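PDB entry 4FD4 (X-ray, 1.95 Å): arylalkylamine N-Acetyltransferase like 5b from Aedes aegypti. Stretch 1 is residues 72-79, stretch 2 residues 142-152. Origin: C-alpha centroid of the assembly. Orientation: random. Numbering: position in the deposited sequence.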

# COMPACT_ATOMS: atom_id res chain seq x y z
N PHE A 72 -14.61 8.74 -8.17
CA PHE A 72 -13.91 7.64 -7.52
C PHE A 72 -14.27 7.64 -6.03
O PHE A 72 -14.40 8.70 -5.40
CB PHE A 72 -12.39 7.77 -7.69
CG PHE A 72 -11.90 7.52 -9.10
CD1 PHE A 72 -12.72 6.92 -10.05
CD2 PHE A 72 -10.60 7.88 -9.47
CE1 PHE A 72 -12.26 6.69 -11.34
CE2 PHE A 72 -10.13 7.65 -10.75
CZ PHE A 72 -10.96 7.06 -11.69
N ILE A 73 -14.41 6.46 -5.45
CA ILE A 73 -14.72 6.36 -4.03
C ILE A 73 -13.87 5.28 -3.37
O ILE A 73 -14.02 5.00 -2.17
CB ILE A 73 -16.20 6.04 -3.80
CG1 ILE A 73 -16.57 4.74 -4.51
CG2 ILE A 73 -17.07 7.19 -4.29
CD1 ILE A 73 -17.93 4.19 -4.15
N GLY A 74 -13.01 4.64 -4.15
CA GLY A 74 -12.04 3.74 -3.56
C GLY A 74 -10.87 3.56 -4.49
O GLY A 74 -11.00 3.79 -5.70
N VAL A 75 -9.73 3.14 -3.96
CA VAL A 75 -8.55 2.93 -4.82
C VAL A 75 -7.62 1.92 -4.18
O VAL A 75 -7.53 1.83 -2.95
CB VAL A 75 -7.82 4.26 -5.11
CG1 VAL A 75 -7.38 4.91 -3.79
CG2 VAL A 75 -6.57 4.05 -6.07
N SER A 76 -6.96 1.12 -5.01
CA SER A 76 -5.95 0.18 -4.54
C SER A 76 -4.78 0.21 -5.51
O SER A 76 -4.97 0.11 -6.72
CB SER A 76 -6.49 -1.24 -4.42
OG SER A 76 -5.44 -2.12 -4.01
N ILE A 77 -3.58 0.33 -4.98
CA ILE A 77 -2.41 0.40 -5.82
C ILE A 77 -1.46 -0.73 -5.46
O ILE A 77 -1.14 -0.95 -4.28
CB ILE A 77 -1.73 1.77 -5.72
CG1 ILE A 77 -2.73 2.85 -6.13
CG2 ILE A 77 -0.47 1.82 -6.60
CD1 ILE A 77 -2.15 4.22 -6.28
N ALA A 78 -1.06 -1.48 -6.48
CA ALA A 78 -0.21 -2.65 -6.28
C ALA A 78 0.87 -2.67 -7.36
O ALA A 78 0.74 -2.00 -8.39
CB ALA A 78 -1.03 -3.91 -6.34
N GLY A 79 1.92 -3.45 -7.15
CA GLY A 79 2.98 -3.58 -8.14
C GLY A 79 3.80 -4.81 -7.80
O GLY A 79 3.64 -5.37 -6.71
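Stretch 2 142-152: SLGQRLLQFQM

Stretch 2 packs as a helix along one face of a buried β-strand, in a contact that is apolar at its beginning and closes with a side-chain hydrogen bond. The assignment of stretch 1 as strand rests on extended backbone angles along most of its length, for example -139/132 at Ser76; Ile73, at -137/1, departs from them. From Leu143 to Met152 the phi/psi values cluster near -64/-43, and i to i+4 bonds such as Gln151 N to Leu147 O (2.9 Å) confirm an α-helix; Ser142 precedes it at the N-cap position, without a capping bond from its side chain.

The two axes run in the same general direction, crossing at -31° with a closest approach of 8.7 Å. The register is read from the nearest CA pairs: 7.4 Å for Gly74-Leu143, 6.5 Å for Ser76-Leu147 and 7.7 Å for Ala78-Gln151. Every second strand residue is thus matched to every fourth helix residue, about one turn, and the CA-to-CB bonds of Ser76, Ala78, Leu143, Leu147 and Gln151 all point toward the partner stretch, whereas those of Val75 and Ile77 point away.

At the N-terminal end, Ile73 starts sideways but its tip comes nearer, bringing CD1 to 3.6 Å from Leu143 CD1. Leu147 lies over backbone: its CD1 is 3.7 Å from Val75 N and 4.1 Å from Gly74 C. Gly74 leaves room here, since an ideal CB on it would sit a tight 3.2 Å from Leu147 CD1. Farther along, Gln151 NE2 donates to Ser76 OG at 3.2 Å with an N-H...O angle of 154°, and the same NE2 lies 3.6 Å from Ala78 CB. The contact buries 338 Å² in total, both sides summed.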

# COMPACT_ATOMS: atom_id res chain seq x y z
N SER A 142 -19.30 -3.70 0.70
CA SER A 142 -18.18 -4.62 0.55
C SER A 142 -17.04 -4.02 -0.26
O SER A 142 -16.35 -4.74 -0.98
CB SER A 142 -18.63 -5.94 -0.11
OG SER A 142 -19.92 -6.33 0.32
N LEU A 143 -16.82 -2.71 -0.15
CA LEU A 143 -15.87 -2.02 -1.03
C LEU A 143 -14.43 -2.46 -0.83
O LEU A 143 -13.71 -2.73 -1.79
CB LEU A 143 -15.97 -0.50 -0.90
CG LEU A 143 -16.90 0.21 -1.89
CD1 LEU A 143 -16.53 1.69 -1.95
CD2 LEU A 143 -16.80 -0.42 -3.27
N GLY A 144 -13.99 -2.50 0.43
CA GLY A 144 -12.64 -2.94 0.74
C GLY A 144 -12.42 -4.34 0.24
O GLY A 144 -11.41 -4.64 -0.43
N GLN A 145 -13.38 -5.22 0.53
CA GLN A 145 -13.23 -6.62 0.14
C GLN A 145 -13.25 -6.74 -1.38
O GLN A 145 -12.50 -7.55 -1.94
CB GLN A 145 -14.30 -7.51 0.78
CG GLN A 145 -14.20 -8.98 0.36
CD GLN A 145 -15.30 -9.86 0.97
OE1 GLN A 145 -16.09 -9.41 1.80
NE2 GLN A 145 -15.34 -11.13 0.54
N ARG A 146 -14.08 -5.95 -2.05
CA ARG A 146 -14.14 -6.01 -3.52
C ARG A 146 -12.88 -5.48 -4.19
O ARG A 146 -12.44 -6.02 -5.21
CB ARG A 146 -15.38 -5.30 -4.05
CG ARG A 146 -16.67 -6.08 -3.81
CD ARG A 146 -17.88 -5.19 -4.03
NE ARG A 146 -18.08 -4.85 -5.43
CZ ARG A 146 -18.95 -3.95 -5.86
NH1 ARG A 146 -19.71 -3.29 -4.99
NH2 ARG A 146 -19.06 -3.69 -7.16
N LEU A 147 -12.28 -4.43 -3.61
CA LEU A 147 -10.99 -3.92 -4.11
C LEU A 147 -9.89 -4.96 -3.95
O LEU A 147 -9.15 -5.24 -4.91
CB LEU A 147 -10.58 -2.64 -3.38
CG LEU A 147 -11.23 -1.36 -3.86
CD1 LEU A 147 -10.90 -0.20 -2.90
CD2 LEU A 147 -10.77 -1.05 -5.29
N LEU A 148 -9.76 -5.52 -2.75
CA LEU A 148 -8.71 -6.51 -2.51
C LEU A 148 -8.93 -7.75 -3.36
O LEU A 148 -7.99 -8.32 -3.90
CB LEU A 148 -8.67 -6.90 -1.02
CG LEU A 148 -7.36 -7.24 -0.31
CD1 LEU A 148 -7.55 -8.39 0.68
CD2 LEU A 148 -6.18 -7.51 -1.24
N GLN A 149 -10.18 -8.18 -3.46
CA GLN A 149 -10.47 -9.36 -4.27
C GLN A 149 -10.16 -9.07 -5.73
O GLN A 149 -9.69 -9.95 -6.45
CB GLN A 149 -11.94 -9.78 -4.16
CG GLN A 149 -12.23 -11.03 -4.99
CD GLN A 149 -11.57 -12.25 -4.37
OE1 GLN A 149 -11.83 -12.56 -3.21
NE2 GLN A 149 -10.69 -12.91 -5.11
N PHE A 150 -10.45 -7.86 -6.17
CA PHE A 150 -10.17 -7.49 -7.55
C PHE A 150 -8.66 -7.59 -7.76
O PHE A 150 -8.20 -8.15 -8.76
CB PHE A 150 -10.74 -6.10 -7.88
CG PHE A 150 -10.66 -5.72 -9.35
CD1 PHE A 150 -11.82 -5.53 -10.10
CD2 PHE A 150 -9.43 -5.55 -9.98
CE1 PHE A 150 -11.76 -5.18 -11.46
CE2 PHE A 150 -9.35 -5.19 -11.34
CZ PHE A 150 -10.52 -5.00 -12.08
N GLN A 151 -7.87 -7.09 -6.80
CA GLN A 151 -6.41 -7.15 -6.94
C GLN A 151 -5.91 -8.61 -6.96
O GLN A 151 -5.00 -8.96 -7.72
CB GLN A 151 -5.71 -6.34 -5.84
CG GLN A 151 -5.80 -4.81 -6.02
CD GLN A 151 -4.86 -4.26 -7.08
OE1 GLN A 151 -4.46 -4.97 -8.01
NE2 GLN A 151 -4.49 -2.98 -6.95
N MET A 152 -6.51 -9.46 -6.13
CA MET A 152 -6.18 -10.88 -6.16
C MET A 152 -6.47 -11.52 -7.52
O MET A 152 -5.63 -12.21 -8.09
CB MET A 152 -6.93 -11.64 -5.06
CG MET A 152 -6.40 -11.42 -3.66
SD MET A 152 -7.54 -12.08 -2.40
CE MET A 152 -6.48 -12.04 -0.95